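Local coordinates for protein N-acetyltransferase (Trypanosoma brucei, PDB 3I3G) that probably transfers the acetyl group of acetyl-CoA to the amine of D-glucosamine 6-phosphate, a step on the route to UDP-N-acetylglucosamine, at residues A116-L121 against L142-K147. Residues are numbered along the deposited sequence; the frame is centred on the assembly and turned at random.
Sequences ALIMDL and LPFYEK
In the GNAT fold of this acetyltransferase, helix 113-127 and the short helix 142-147 follow one another in sequence with strand 132-137 between them, and they meet through a small apolar contact in which I118 reaches the rings of F144 and Y145. The backbones stay well apart, I118 CA and Y145 CA lying 9.0 Å from each other, and no hydrogen bond links the segments. I118 points its CB toward the short helix, and CG1, set beside the backbone N (chi1 -62°), meets the F144 ring at its edge, near the ring plane, 4.1 Å from both F144 CE2 and F144 CZ, the two side chains lying at a slant to each other. I118 also touches I99 and V102 of strand 96-104, and L148 and F150, which places the contact against that strand. V102 and F150 also touch Y145, which in addition packs on M157 of the second subunit. Within the short helix an edge of the F144 ring lies over a face of Y145, with F144 CD2 3.7 Å above the plane, over its centre. The I118 and Y145 side chains cross at about a right angle, I118 CD1 coming to the edge of the ring, 4.0 Å from Y145 CE1.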
ATOM      1  N   ALA A 116       4.013  18.021  -9.883  1.00 17.55           N
ATOM      2  CA  ALA A 116       4.460  17.290 -11.065  1.00 17.32           C
ATOM      3  C   ALA A 116       4.585  15.795 -10.781  1.00 17.19           C
ATOM      4  O   ALA A 116       4.136  14.964 -11.568  1.00 17.10           O
ATOM      5  CB  ALA A 116       5.782  17.851 -11.568  1.00 17.32           C
ATOM      6  N   LEU A 117       5.200  15.462  -9.651  1.00 17.05           N
ATOM      7  CA  LEU A 117       5.377  14.068  -9.259  1.00 16.99           C
ATOM      8  C   LEU A 117       4.037  13.358  -9.085  1.00 17.02           C
ATOM      9  O   LEU A 117       3.817  12.283  -9.642  1.00 16.94           O
ATOM     10  CB  LEU A 117       6.197  13.973  -7.970  1.00 16.95           C
ATOM     11  CG  LEU A 117       7.703  14.209  -8.113  1.00 16.78           C
ATOM     12  CD1 LEU A 117       8.352  14.434  -6.754  1.00 16.79           C
ATOM     13  CD2 LEU A 117       8.356  13.045  -8.836  1.00 16.89           C
ATOM     14  N   ILE A 118       3.143  13.966  -8.311  1.00 17.11           N
ATOM     15  CA  ILE A 118       1.833  13.375  -8.050  1.00 17.28           C
ATOM     16  C   ILE A 118       1.033  13.172  -9.336  1.00 17.46           C
ATOM     17  O   ILE A 118       0.476  12.099  -9.567  1.00 17.40           O
ATOM     18  CB  ILE A 118       1.013  14.224  -7.062  1.00 17.23           C
ATOM     19  CG1 ILE A 118       1.731  14.307  -5.712  1.00 17.19           C
ATOM     20  CG2 ILE A 118      -0.381  13.643  -6.891  1.00 17.24           C
ATOM     21  CD1 ILE A 118       1.975  12.959  -5.058  1.00 17.13           C
ATOM     22  N   MET A 119       0.975  14.207 -10.167  1.00 17.70           N
ATOM     23  CA  MET A 119       0.255  14.125 -11.434  1.00 18.08           C
ATOM     24  C   MET A 119       0.811  13.002 -12.302  1.00 17.96           C
ATOM     25  O   MET A 119       0.056  12.245 -12.911  1.00 17.92           O
ATOM     26  CB  MET A 119       0.325  15.458 -12.182  1.00 18.34           C
ATOM     27  CG  MET A 119      -0.447  16.586 -11.517  1.00 19.49           C
ATOM     28  SD  MET A 119      -2.219  16.256 -11.410  1.00 23.00           S
ATOM     29  CE  MET A 119      -2.255  14.964 -10.171  1.00 22.21           C
ATOM     30  N   ASP A 120       2.135  12.898 -12.351  1.00 17.91           N
ATOM     31  CA  ASP A 120       2.793  11.849 -13.120  1.00 17.97           C
ATOM     32  C   ASP A 120       2.315  10.471 -12.676  1.00 17.99           C
ATOM     33  O   ASP A 120       1.940   9.639 -13.500  1.00 17.96           O
ATOM     34  CB  ASP A 120       4.313  11.945 -12.968  1.00 17.97           C
ATOM     35  CG  ASP A 120       5.052  10.966 -13.861  1.00 18.02           C
ATOM     36  OD1 ASP A 120       4.831  10.992 -15.089  1.00 18.08           O
ATOM     37  OD2 ASP A 120       5.863  10.175 -13.335  1.00 18.30           O
ATOM     38  N   LEU A 121       2.333  10.237 -11.367  1.00 18.07           N
ATOM     39  CA  LEU A 121       1.930   8.948 -10.817  1.00 18.29           C
ATOM     40  C   LEU A 121       0.450   8.674 -11.063  1.00 18.54           C
ATOM     41  O   LEU A 121       0.048   7.527 -11.266  1.00 18.52           O
ATOM     42  CB  LEU A 121       2.249   8.873  -9.323  1.00 18.18           C
ATOM     43  CG  LEU A 121       3.735   8.927  -8.965  1.00 18.04           C
ATOM     44  CD1 LEU A 121       3.950   8.617  -7.491  1.00 17.61           C
ATOM     45  CD2 LEU A 121       4.525   7.963  -9.836  1.00 18.11           C
ATOM     46  N   LEU A 142      -1.643  18.020   4.183  1.00 23.48           N
ATOM     47  CA  LEU A 142      -3.017  17.953   3.817  1.00 23.42           C
ATOM     48  C   LEU A 142      -3.410  18.990   2.766  1.00 23.25           C
ATOM     49  O   LEU A 142      -3.943  18.636   1.764  1.00 23.26           O
ATOM     50  CB  LEU A 142      -3.852  18.102   5.076  1.00 23.50           C
ATOM     51  CG  LEU A 142      -5.275  17.651   5.091  1.00 23.71           C
ATOM     52  CD1 LEU A 142      -5.422  16.313   4.647  1.00 23.95           C
ATOM     53  CD2 LEU A 142      -5.811  17.756   6.520  1.00 24.00           C
ATOM     54  N   PRO A 143      -3.148  20.258   3.020  1.00 23.11           N
ATOM     55  CA  PRO A 143      -3.508  21.329   2.088  1.00 22.94           C
ATOM     56  C   PRO A 143      -2.955  21.085   0.687  1.00 22.79           C
ATOM     57  O   PRO A 143      -3.657  21.297  -0.303  1.00 22.76           O
ATOM     58  CB  PRO A 143      -2.848  22.565   2.706  1.00 22.93           C
ATOM     59  CG  PRO A 143      -2.717  22.240   4.155  1.00 23.10           C
ATOM     60  CD  PRO A 143      -2.433  20.770   4.201  1.00 23.13           C
ATOM     61  N   PHE A 144      -1.702  20.649   0.615  1.00 22.56           N
ATOM     62  CA  PHE A 144      -1.055  20.361  -0.661  1.00 22.39           C
ATOM     63  C   PHE A 144      -1.856  19.359  -1.488  1.00 22.26           C
ATOM     64  O   PHE A 144      -2.057  19.552  -2.687  1.00 22.16           O
ATOM     65  CB  PHE A 144       0.366  19.842  -0.426  1.00 22.42           C
ATOM     66  CG  PHE A 144       0.981  19.184  -1.630  1.00 22.46           C
ATOM     67  CD1 PHE A 144       1.433  19.942  -2.697  1.00 22.52           C
ATOM     68  CD2 PHE A 144       1.116  17.806  -1.688  1.00 22.50           C
ATOM     69  CE1 PHE A 144       2.000  19.336  -3.804  1.00 22.50           C
ATOM     70  CE2 PHE A 144       1.683  17.196  -2.791  1.00 22.44           C
ATOM     71  CZ  PHE A 144       2.126  17.962  -3.851  1.00 22.51           C
ATOM     72  N   TYR A 145      -2.313  18.290  -0.843  1.00 22.15           N
ATOM     73  CA  TYR A 145      -3.057  17.244  -1.540  1.00 22.05           C
ATOM     74  C   TYR A 145      -4.474  17.674  -1.912  1.00 22.09           C
ATOM     75  O   TYR A 145      -4.971  17.336  -2.987  1.00 22.05           O
ATOM     76  CB  TYR A 145      -3.084  15.955  -0.715  1.00 22.03           C
ATOM     77  CG  TYR A 145      -1.743  15.261  -0.635  1.00 21.73           C
ATOM     78  CD1 TYR A 145      -1.183  14.657  -1.754  1.00 21.64           C
ATOM     79  CD2 TYR A 145      -1.034  15.210   0.558  1.00 21.53           C
ATOM     80  CE1 TYR A 145       0.045  14.024  -1.688  1.00 21.34           C
ATOM     81  CE2 TYR A 145       0.193  14.577   0.635  1.00 21.26           C
ATOM     82  CZ  TYR A 145       0.728  13.986  -0.490  1.00 21.24           C
ATOM     83  OH  TYR A 145       1.950  13.356  -0.419  1.00 21.02           O
ATOM     84  N   GLU A 146      -5.124  18.422  -1.029  1.00 22.17           N
ATOM     85  CA  GLU A 146      -6.484  18.880  -1.289  0.50 22.20           C
ATOM     86  C   GLU A 146      -6.531  19.847  -2.470  1.00 22.23           C
ATOM     87  O   GLU A 146      -7.526  19.908  -3.192  1.00 22.22           O
ATOM     88  CB  GLU A 146      -7.102  19.510  -0.035  0.50 22.20           C
ATOM     89  CG  GLU A 146      -6.323  20.677   0.544  0.50 22.19           C
ATOM     90  CD  GLU A 146      -6.881  21.139   1.880  0.50 22.17           C
ATOM     91  OE1 GLU A 146      -6.893  22.362   2.133  0.50 22.12           O
ATOM     92  OE2 GLU A 146      -7.315  20.278   2.675  0.50 22.27           O
ATOM     93  N   LYS A 147      -5.452  20.596  -2.672  1.00 22.28           N
ATOM     94  CA  LYS A 147      -5.390  21.524  -3.797  1.00 22.38           C
ATOM     95  C   LYS A 147      -5.188  20.779  -5.112  1.00 22.27           C
ATOM     96  O   LYS A 147      -5.570  21.265  -6.175  1.00 22.29           O
ATOM     97  CB  LYS A 147      -4.282  22.562  -3.603  1.00 22.51           C
ATOM     98  CG  LYS A 147      -4.198  23.568  -4.744  1.00 23.05           C
ATOM     99  CD  LYS A 147      -3.224  24.695  -4.447  1.00 23.92           C
ATOM    100  CE  LYS A 147      -3.239  25.723  -5.570  1.00 24.43           C
ATOM    101  NZ  LYS A 147      -2.320  26.864  -5.307  1.00 25.02           N
TER